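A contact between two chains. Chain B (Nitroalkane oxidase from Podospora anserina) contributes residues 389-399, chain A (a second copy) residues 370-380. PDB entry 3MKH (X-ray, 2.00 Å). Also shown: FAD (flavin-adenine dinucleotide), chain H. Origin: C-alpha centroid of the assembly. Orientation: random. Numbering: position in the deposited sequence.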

ATOM      1  N   LEU B 389      10.001 -13.305   8.606  1.00 20.01           N
ATOM      2  CA  LEU B 389       8.580 -13.063   8.316  1.00 18.64           C
ATOM      3  C   LEU B 389       7.690 -13.723   9.357  1.00 21.41           C
ATOM      4  O   LEU B 389       6.756 -13.109   9.865  1.00 18.93           O
ATOM      5  CB  LEU B 389       8.198 -13.579   6.929  1.00 19.99           C
ATOM      6  CG  LEU B 389       6.722 -13.509   6.515  1.00 21.70           C
ATOM      7  CD1 LEU B 389       6.201 -12.068   6.623  1.00 18.99           C
ATOM      8  CD2 LEU B 389       6.515 -14.061   5.085  1.00 19.09           C
ATOM      9  N   ASN B 390       7.974 -14.984   9.666  1.00 18.48           N
ATOM     10  CA  ASN B 390       7.110 -15.735  10.554  1.00 20.70           C
ATOM     11  C   ASN B 390       7.228 -15.242  11.999  1.00 22.64           C
ATOM     12  O   ASN B 390       6.387 -15.547  12.820  1.00 19.61           O
ATOM     13  CB  ASN B 390       7.374 -17.238  10.448  1.00 21.22           C
ATOM     14  CG  ASN B 390       6.727 -17.856   9.207  1.00 23.82           C
ATOM     15  OD1 ASN B 390       5.499 -17.878   9.067  1.00 27.31           O
ATOM     16  ND2 ASN B 390       7.543 -18.350   8.310  1.00 24.01           N
ATOM     17  N   THR B 391       8.270 -14.467  12.284  1.00 16.58           N
ATOM     18  CA  THR B 391       8.397 -13.796  13.575  1.00 20.13           C
ATOM     19  C   THR B 391       7.608 -12.499  13.532  1.00 22.34           C
ATOM     20  O   THR B 391       6.819 -12.209  14.438  1.00 21.93           O
ATOM     21  CB  THR B 391       9.878 -13.522  13.933  1.00 22.23           C
ATOM     22  OG1 THR B 391      10.587 -14.762  13.973  1.00 21.79           O
ATOM     23  CG2 THR B 391       9.999 -12.854  15.307  1.00 20.20           C
ATOM     24  N   ALA B 392       7.780 -11.745  12.442  1.00 19.02           N
ATOM     25  CA  ALA B 392       7.110 -10.456  12.288  1.00 22.70           C
ATOM     26  C   ALA B 392       5.582 -10.511  12.341  1.00 21.99           C
ATOM     27  O   ALA B 392       4.958  -9.617  12.923  1.00 18.90           O
ATOM     28  CB  ALA B 392       7.598  -9.712  10.981  1.00 18.35           C
ATOM     29  N   VAL B 393       4.966 -11.540  11.755  1.00 21.16           N
ATOM     30  CA  VAL B 393       3.504 -11.532  11.626  1.00 21.28           C
ATOM     31  C   VAL B 393       2.760 -11.580  12.946  1.00 21.31           C
ATOM     32  O   VAL B 393       1.575 -11.255  13.000  1.00 22.84           O
ATOM     33  CB  VAL B 393       2.940 -12.658  10.695  1.00 25.52           C
ATOM     34  CG1 VAL B 393       3.285 -12.379   9.242  1.00 27.26           C
ATOM     35  CG2 VAL B 393       3.415 -14.010  11.139  1.00 21.51           C
ATOM     36  N   VAL B 394       3.439 -12.007  14.004  1.00 21.15           N
ATOM     37  CA  VAL B 394       2.828 -11.991  15.331  1.00 22.77           C
ATOM     38  C   VAL B 394       2.741 -10.563  15.907  1.00 21.06           C
ATOM     39  O   VAL B 394       1.893 -10.292  16.753  1.00 21.70           O
ATOM     40  CB  VAL B 394       3.536 -12.963  16.324  1.00 22.21           C
ATOM     41  CG1 VAL B 394       4.678 -12.264  17.052  1.00 23.70           C
ATOM     42  CG2 VAL B 394       2.531 -13.548  17.344  1.00 24.23           C
ATOM     43  N   LEU B 395       3.590  -9.646  15.432  1.00 21.01           N
ATOM     44  CA  LEU B 395       3.670  -8.320  16.069  1.00 21.78           C
ATOM     45  C   LEU B 395       2.353  -7.547  16.017  1.00 23.69           C
ATOM     46  O   LEU B 395       1.933  -6.989  17.036  1.00 20.16           O
ATOM     47  CB  LEU B 395       4.852  -7.466  15.556  1.00 18.72           C
ATOM     48  CG  LEU B 395       6.257  -8.060  15.776  1.00 21.26           C
ATOM     49  CD1 LEU B 395       7.405  -7.128  15.357  1.00 18.45           C
ATOM     50  CD2 LEU B 395       6.426  -8.466  17.237  1.00 22.52           C
ATOM     51  N   PRO B 396       1.690  -7.514  14.839  1.00 20.12           N
ATOM     52  CA  PRO B 396       0.427  -6.766  14.783  1.00 22.73           C
ATOM     53  C   PRO B 396      -0.677  -7.410  15.621  1.00 26.70           C
ATOM     54  O   PRO B 396      -1.590  -6.707  16.054  1.00 25.37           O
ATOM     55  CB  PRO B 396       0.058  -6.799  13.291  1.00 22.35           C
ATOM     56  CG  PRO B 396       1.377  -6.986  12.588  1.00 23.55           C
ATOM     57  CD  PRO B 396       2.147  -7.919  13.497  1.00 19.97           C
ATOM     58  N   ILE B 397      -0.598  -8.718  15.855  1.00 23.38           N
ATOM     59  CA  ILE B 397      -1.737  -9.440  16.424  1.00 23.90           C
ATOM     60  C   ILE B 397      -1.569  -9.749  17.907  1.00 26.70           C
ATOM     61  O   ILE B 397      -2.540 -10.072  18.581  1.00 26.54           O
ATOM     62  CB  ILE B 397      -2.053 -10.779  15.676  1.00 25.21           C
ATOM     63  CG1 ILE B 397      -0.847 -11.731  15.724  1.00 25.78           C
ATOM     64  CG2 ILE B 397      -2.530 -10.520  14.228  1.00 25.25           C
ATOM     65  CD1 ILE B 397      -1.052 -13.050  14.917  1.00 24.81           C
ATOM     66  N   PHE B 398      -0.344  -9.689  18.421  1.00 28.77           N
ATOM     67  CA  PHE B 398      -0.174 -10.039  19.825  1.00 30.40           C
ATOM     68  C   PHE B 398      -0.042  -8.792  20.641  1.00 39.13           C
ATOM     69  O   PHE B 398      -0.155  -7.685  20.103  1.00 43.01           O
ATOM     70  CB  PHE B 398       0.927 -11.101  20.089  1.00 36.74           C
ATOM     71  CG  PHE B 398       2.345 -10.555  20.261  1.00 33.28           C
ATOM     72  CD1 PHE B 398       2.692  -9.268  19.874  1.00 35.59           C
ATOM     73  CD2 PHE B 398       3.338 -11.379  20.786  1.00 33.92           C
ATOM     74  CE1 PHE B 398       3.993  -8.809  20.032  1.00 30.99           C
ATOM     75  CE2 PHE B 398       4.647 -10.929  20.935  1.00 32.41           C
ATOM     76  CZ  PHE B 398       4.971  -9.647  20.567  1.00 33.63           C
ATOM     77  N   ASP B 399       0.129  -8.963  21.943  1.00 39.66           N
ATOM     78  CA  ASP B 399       0.204  -7.812  22.820  1.00 43.62           C
ATOM     79  C   ASP B 399      -0.962  -6.849  22.512  1.00 44.82           C
ATOM     80  O   ASP B 399      -0.773  -5.632  22.452  1.00 40.41           O
ATOM     81  CB  ASP B 399       1.552  -7.120  22.626  1.00 38.51           C
ATOM     82  CG  ASP B 399       1.994  -6.355  23.861  1.00 45.48           C
ATOM     83  OD1 ASP B 399       2.026  -5.105  23.805  1.00 43.13           O
ATOM     84  OD2 ASP B 399       2.300  -7.011  24.886  1.00 49.81           O
TER
HETATM   85  PA  FAD H 500      -9.162 -11.527  19.997  0.73 33.47           P
HETATM   86  O1A FAD H 500     -10.209 -11.375  21.003  0.73 32.27           O
HETATM   87  O2A FAD H 500      -8.571 -12.852  19.792  0.73 32.68           O
HETATM   88  O5B FAD H 500      -9.730 -10.944  18.588  0.73 37.17           O
HETATM   89  C5B FAD H 500      -9.280 -11.476  17.332  0.73 31.80           C
HETATM   90  C4B FAD H 500      -9.749 -10.658  16.108  0.73 27.71           C
HETATM   91  O4B FAD H 500     -11.181 -10.481  16.169  0.73 38.17           O
HETATM   92  C3B FAD H 500      -9.153  -9.253  16.105  0.73 35.02           C
HETATM   93  O3B FAD H 500      -7.924  -9.242  15.374  0.73 30.25           O
HETATM   94  C2B FAD H 500     -10.212  -8.424  15.377  0.73 33.39           C
HETATM   95  O2B FAD H 500     -10.004  -8.470  13.971  0.73 30.05           O
HETATM   96  C1B FAD H 500     -11.526  -9.135  15.705  0.73 36.62           C
HETATM   97  N9A FAD H 500     -12.290  -8.372  16.744  0.73 42.14           N
HETATM   98  C8A FAD H 500     -12.713  -8.849  17.911  0.73 37.12           C
HETATM   99  N7A FAD H 500     -13.359  -7.895  18.575  0.73 40.39           N
HETATM  100  C5A FAD H 500     -13.359  -6.799  17.828  0.73 40.85           C
HETATM  101  C6A FAD H 500     -13.874  -5.515  17.997  0.73 44.45           C
HETATM  102  N6A FAD H 500     -14.535  -5.165  19.101  0.73 34.79           N
HETATM  103  N1A FAD H 500     -13.692  -4.623  17.020  0.73 41.31           N
HETATM  104  C2A FAD H 500     -13.040  -4.950  15.917  0.73 43.59           C
HETATM  105  N3A FAD H 500     -12.539  -6.159  15.728  0.73 40.68           N
HETATM  106  C4A FAD H 500     -12.679  -7.103  16.664  0.73 41.69           C
HETATM  107  N1  FAD H 500      -1.503 -12.900  26.283  0.73 29.77           N
HETATM  108  C2  FAD H 500      -1.328 -12.643  27.639  0.73 26.65           C
HETATM  109  O2  FAD H 500      -2.310 -12.527  28.359  0.73 31.27           O
HETATM  110  N3  FAD H 500      -0.043 -12.520  28.171  0.73 27.63           N
HETATM  111  C4  FAD H 500       1.070 -12.658  27.346  0.73 29.71           C
HETATM  112  O4  FAD H 500       2.199 -12.554  27.817  0.73 29.50           O
HETATM  113  C4X FAD H 500       0.893 -12.914  25.992  0.73 30.48           C
HETATM  114  N5  FAD H 500       1.997 -13.055  25.148  0.73 32.65           N
HETATM  115  C5X FAD H 500       1.821 -13.665  23.905  0.73 29.19           C
HETATM  116  C6  FAD H 500       2.919 -14.143  23.203  0.73 29.37           C
HETATM  117  C7  FAD H 500       2.743 -14.749  21.969  0.73 29.30           C
HETATM  118  C7M FAD H 500       3.946 -15.275  21.193  0.73 27.61           C
HETATM  119  C8  FAD H 500       1.469 -14.871  21.438  0.73 31.23           C
HETATM  120  C8M FAD H 500       1.269 -15.540  20.080  0.73 30.59           C
HETATM  121  C9  FAD H 500       0.370 -14.392  22.142  0.73 29.13           C
HETATM  122  C9A FAD H 500       0.545 -13.785  23.378  0.73 28.00           C
HETATM  123  N10 FAD H 500      -0.549 -13.298  24.103  0.73 32.51           N
HETATM  124  C10 FAD H 500      -0.387 -13.035  25.463  0.73 30.76           C
HETATM  125  C1' FAD H 500      -1.860 -13.065  23.452  0.73 30.14           C
HETATM  126  C2' FAD H 500      -1.854 -11.746  22.679  0.73 33.73           C
HETATM  127  O2' FAD H 500      -1.580 -10.672  23.573  0.73 37.97           O
HETATM  128  C3' FAD H 500      -3.169 -11.491  21.915  0.73 33.54           C
HETATM  129  O3' FAD H 500      -3.081 -10.240  21.237  0.73 32.15           O
HETATM  130  C4' FAD H 500      -4.409 -11.469  22.812  0.73 31.19           C
HETATM  131  O4' FAD H 500      -4.828 -12.795  23.090  0.73 28.89           O
HETATM  132  C5' FAD H 500      -5.553 -10.753  22.096  0.73 35.64           C
HETATM  133  O5' FAD H 500      -5.733 -11.282  20.778  0.73 35.68           O
HETATM  134  P   FAD H 500      -6.572 -10.481  19.680  0.73 36.70           P
HETATM  135  O1P FAD H 500      -6.069  -9.094  19.631  0.73 32.54           O
HETATM  136  O2P FAD H 500      -6.610 -11.285  18.453  0.73 28.61           O
HETATM  137  O3P FAD H 500      -8.023 -10.477  20.349  0.73 29.73           O
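Chain A, residues 370-380: VINAVGISAYD

Chain A enters this contact as the last turn of a helix that begins earlier in the chain, residues 370-374, bonded N to O from V374(A) to V370(A) and from G375(A) to I371(A), both at 2.9 Å. G375(A) then breaks the helical pattern with phi/psi of 90/-153, and a 3-10 segment follows over 376-379, held by A378(A) N to G375(A) O and Y379(A) N to I376(A) O, again 2.9 Å each. Chain B offers helical residues 389-392 and a type I beta turn from A392(B) to L395(B). The nearest CA pairs fix the register: I397(B) CA lies 5.2 Å from G375(A) CA, and V394(B) CA lies 6.8 Å from Y379(A) CA. Between these pairs the chains run in roughly opposite senses, which does not extend to the whole stretches. Together they bury 499 Å².

Apolar packing centres on I397(B), which has the largest covered area of any residue here, 112 Å². Its CD1 lies 4.1 Å from I371(A) CG2 and 4.2 Å from Y379(A) CB, while its CG1 is 4.0 Å from I376(A) CD1. The side chain also meets backbone oxygens, with CG2 3.6 Å from I371(A) O and CD1 3.6 Å from G375(A) O. The CA-to-CB bond of I376(A) points sideways, but with chi1 at t and chi2 at p its end comes nearer, bringing CD1 to 3.6 Å from F398(B) CB and 4.1 Å from V394(B) CG2.

The Y379(A) ring meets chain B through a face contact, an edge contact and a hydrogen bond. V394(B) CG2 sits 3.5 Å from the ring centroid and 9° off the normal, a CH-pi contact over one face, whereas V393(B) CG2 lies at the edge, 4.0 Å from CE1 of Y379(A). The direct hydrogen bond between the stretches runs from Y379(A) OH to N390(B) O at 2.7 Å, again near the ring plane.

Water supplies the other polar links. N372(A) OD1 accepts from water 1, whose O is 2.8 Å away, and the same water O donates to V393(B) O at 2.8 Å. Water 2 adds a bridge of two weak hydrogen bonds, its O 3.2 Å from both N372(A) OD1 and P396(B) O.

FAD spans both chains: its O3' donates to I397(B) O at 2.7 Å, its O2B donates to A373(A) O at 2.7 Å, and I376(A) N donates to its O2P at 3.0 Å with an angle of 162°. Glycine suits position 375 on two counts. At these backbone angles a CB would be jammed against the preceding carbonyl oxygen, and an ideal CB of G375(A) would stand only 2.2 Å from FAD O2P.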

ATOM      1  N   VAL A 370      -5.785 -11.459   6.280  1.00 23.66           N
ATOM      2  CA  VAL A 370      -6.615 -12.423   6.982  1.00 20.61           C
ATOM      3  C   VAL A 370      -6.043 -12.778   8.366  1.00 21.79           C
ATOM      4  O   VAL A 370      -6.781 -12.966   9.336  1.00 20.17           O
ATOM      5  CB  VAL A 370      -6.830 -13.673   6.101  1.00 24.78           C
ATOM      6  CG1 VAL A 370      -7.198 -14.840   6.932  1.00 25.43           C
ATOM      7  CG2 VAL A 370      -7.896 -13.359   5.029  1.00 17.65           C
ATOM      8  N   ILE A 371      -4.725 -12.859   8.461  1.00 21.80           N
ATOM      9  CA  ILE A 371      -4.075 -13.071   9.757  1.00 20.57           C
ATOM     10  C   ILE A 371      -4.432 -11.933  10.738  1.00 22.96           C
ATOM     11  O   ILE A 371      -4.777 -12.172  11.892  1.00 20.43           O
ATOM     12  CB  ILE A 371      -2.555 -13.228   9.566  1.00 22.64           C
ATOM     13  CG1 ILE A 371      -2.251 -14.647   9.057  1.00 20.90           C
ATOM     14  CG2 ILE A 371      -1.786 -12.914  10.856  1.00 21.20           C
ATOM     15  CD1 ILE A 371      -0.849 -14.799   8.455  1.00 22.24           C
ATOM     16  N   ASN A 372      -4.381 -10.695  10.269  1.00 22.47           N
ATOM     17  CA  ASN A 372      -4.756  -9.566  11.127  1.00 23.89           C
ATOM     18  C   ASN A 372      -6.227  -9.590  11.556  1.00 24.43           C
ATOM     19  O   ASN A 372      -6.566  -9.229  12.690  1.00 24.19           O
ATOM     20  CB  ASN A 372      -4.386  -8.243  10.445  1.00 22.14           C
ATOM     21  CG  ASN A 372      -2.888  -8.026  10.413  1.00 25.84           C
ATOM     22  OD1 ASN A 372      -2.184  -8.572  11.249  1.00 26.51           O
ATOM     23  ND2 ASN A 372      -2.386  -7.273   9.434  1.00 24.61           N
ATOM     24  N   ALA A 373      -7.097 -10.039  10.656  1.00 19.98           N
ATOM     25  CA  ALA A 373      -8.530 -10.068  10.933  1.00 21.59           C
ATOM     26  C   ALA A 373      -8.867 -11.161  11.942  1.00 22.46           C
ATOM     27  O   ALA A 373      -9.643 -10.950  12.875  1.00 22.98           O
ATOM     28  CB  ALA A 373      -9.308 -10.282   9.630  1.00 22.68           C
ATOM     29  N   VAL A 374      -8.268 -12.331  11.752  1.00 22.57           N
ATOM     30  CA  VAL A 374      -8.475 -13.464  12.653  1.00 21.30           C
ATOM     31  C   VAL A 374      -7.841 -13.230  14.033  1.00 22.55           C
ATOM     32  O   VAL A 374      -8.389 -13.648  15.058  1.00 22.80           O
ATOM     33  CB  VAL A 374      -7.957 -14.778  12.014  1.00 20.70           C
ATOM     34  CG1 VAL A 374      -7.952 -15.923  13.040  1.00 21.43           C
ATOM     35  CG2 VAL A 374      -8.835 -15.130  10.803  1.00 20.57           C
ATOM     36  N   GLY A 375      -6.709 -12.530  14.055  1.00 21.48           N
ATOM     37  CA  GLY A 375      -6.074 -12.167  15.308  1.00 21.71           C
ATOM     38  C   GLY A 375      -5.083 -13.216  15.767  1.00 24.98           C
ATOM     39  O   GLY A 375      -4.532 -13.961  14.960  1.00 23.82           O
ATOM     40  N   ILE A 376      -4.867 -13.282  17.072  1.00 24.04           N
ATOM     41  CA  ILE A 376      -3.816 -14.114  17.622  1.00 23.04           C
ATOM     42  C   ILE A 376      -4.000 -15.585  17.261  1.00 22.52           C
ATOM     43  O   ILE A 376      -3.025 -16.314  17.088  1.00 22.84           O
ATOM     44  CB  ILE A 376      -3.708 -13.938  19.154  1.00 26.18           C
ATOM     45  CG1 ILE A 376      -2.405 -14.547  19.661  1.00 25.73           C
ATOM     46  CG2 ILE A 376      -4.931 -14.503  19.853  1.00 24.67           C
ATOM     47  CD1 ILE A 376      -1.188 -13.822  19.120  1.00 30.63           C
ATOM     48  N   SER A 377      -5.250 -16.017  17.148  1.00 20.85           N
ATOM     49  CA  SER A 377      -5.560 -17.390  16.752  1.00 23.47           C
ATOM     50  C   SER A 377      -4.854 -17.797  15.452  1.00 24.95           C
ATOM     51  O   SER A 377      -4.592 -18.972  15.219  1.00 25.06           O
ATOM     52  CB  SER A 377      -7.077 -17.547  16.584  1.00 25.04           C
ATOM     53  OG  SER A 377      -7.749 -17.283  17.809  1.00 26.57           O
ATOM     54  N   ALA A 378      -4.538 -16.825  14.601  1.00 21.41           N
ATOM     55  CA  ALA A 378      -3.915 -17.151  13.323  1.00 22.65           C
ATOM     56  C   ALA A 378      -2.473 -17.632  13.506  1.00 25.32           C
ATOM     57  O   ALA A 378      -1.861 -18.112  12.558  1.00 25.07           O
ATOM     58  CB  ALA A 378      -3.976 -15.945  12.372  1.00 19.21           C
ATOM     59  N   TYR A 379      -1.921 -17.485  14.714  1.00 19.83           N
ATOM     60  CA  TYR A 379      -0.537 -17.887  14.957  1.00 21.36           C
ATOM     61  C   TYR A 379      -0.482 -19.343  15.426  1.00 23.69           C
ATOM     62  O   TYR A 379       0.583 -19.871  15.696  1.00 23.46           O
ATOM     63  CB  TYR A 379       0.121 -16.978  16.006  1.00 23.38           C
ATOM     64  CG  TYR A 379       1.623 -16.784  15.856  1.00 18.48           C
ATOM     65  CD1 TYR A 379       2.165 -16.293  14.661  1.00 19.93           C
ATOM     66  CD2 TYR A 379       2.494 -17.034  16.923  1.00 21.10           C
ATOM     67  CE1 TYR A 379       3.511 -16.094  14.513  1.00 18.94           C
ATOM     68  CE2 TYR A 379       3.866 -16.827  16.789  1.00 20.60           C
ATOM     69  CZ  TYR A 379       4.372 -16.357  15.574  1.00 22.79           C
ATOM     70  OH  TYR A 379       5.731 -16.148  15.407  1.00 22.58           O
ATOM     71  N   ASP A 380      -1.646 -19.977  15.531  1.00 20.89           N
ATOM     72  CA  ASP A 380      -1.749 -21.358  15.994  1.00 24.21           C
ATOM     73  C   ASP A 380      -1.663 -22.275  14.770  1.00 25.41           C
ATOM     74  O   ASP A 380      -2.486 -22.169  13.854  1.00 22.97           O
ATOM     75  CB  ASP A 380      -3.094 -21.528  16.700  1.00 23.80           C
ATOM     76  CG  ASP A 380      -3.328 -22.939  17.241  1.00 28.16           C
ATOM     77  OD1 ASP A 380      -2.518 -23.873  17.011  1.00 25.97           O
ATOM     78  OD2 ASP A 380      -4.374 -23.102  17.900  1.00 28.60           O
TER
HETATM   79  O   HOH W   1       0.308  -9.780  11.033  1.00 27.59           O
HETATM   80  O   HOH W   2      -3.461  -6.787  13.519  1.00 33.66           O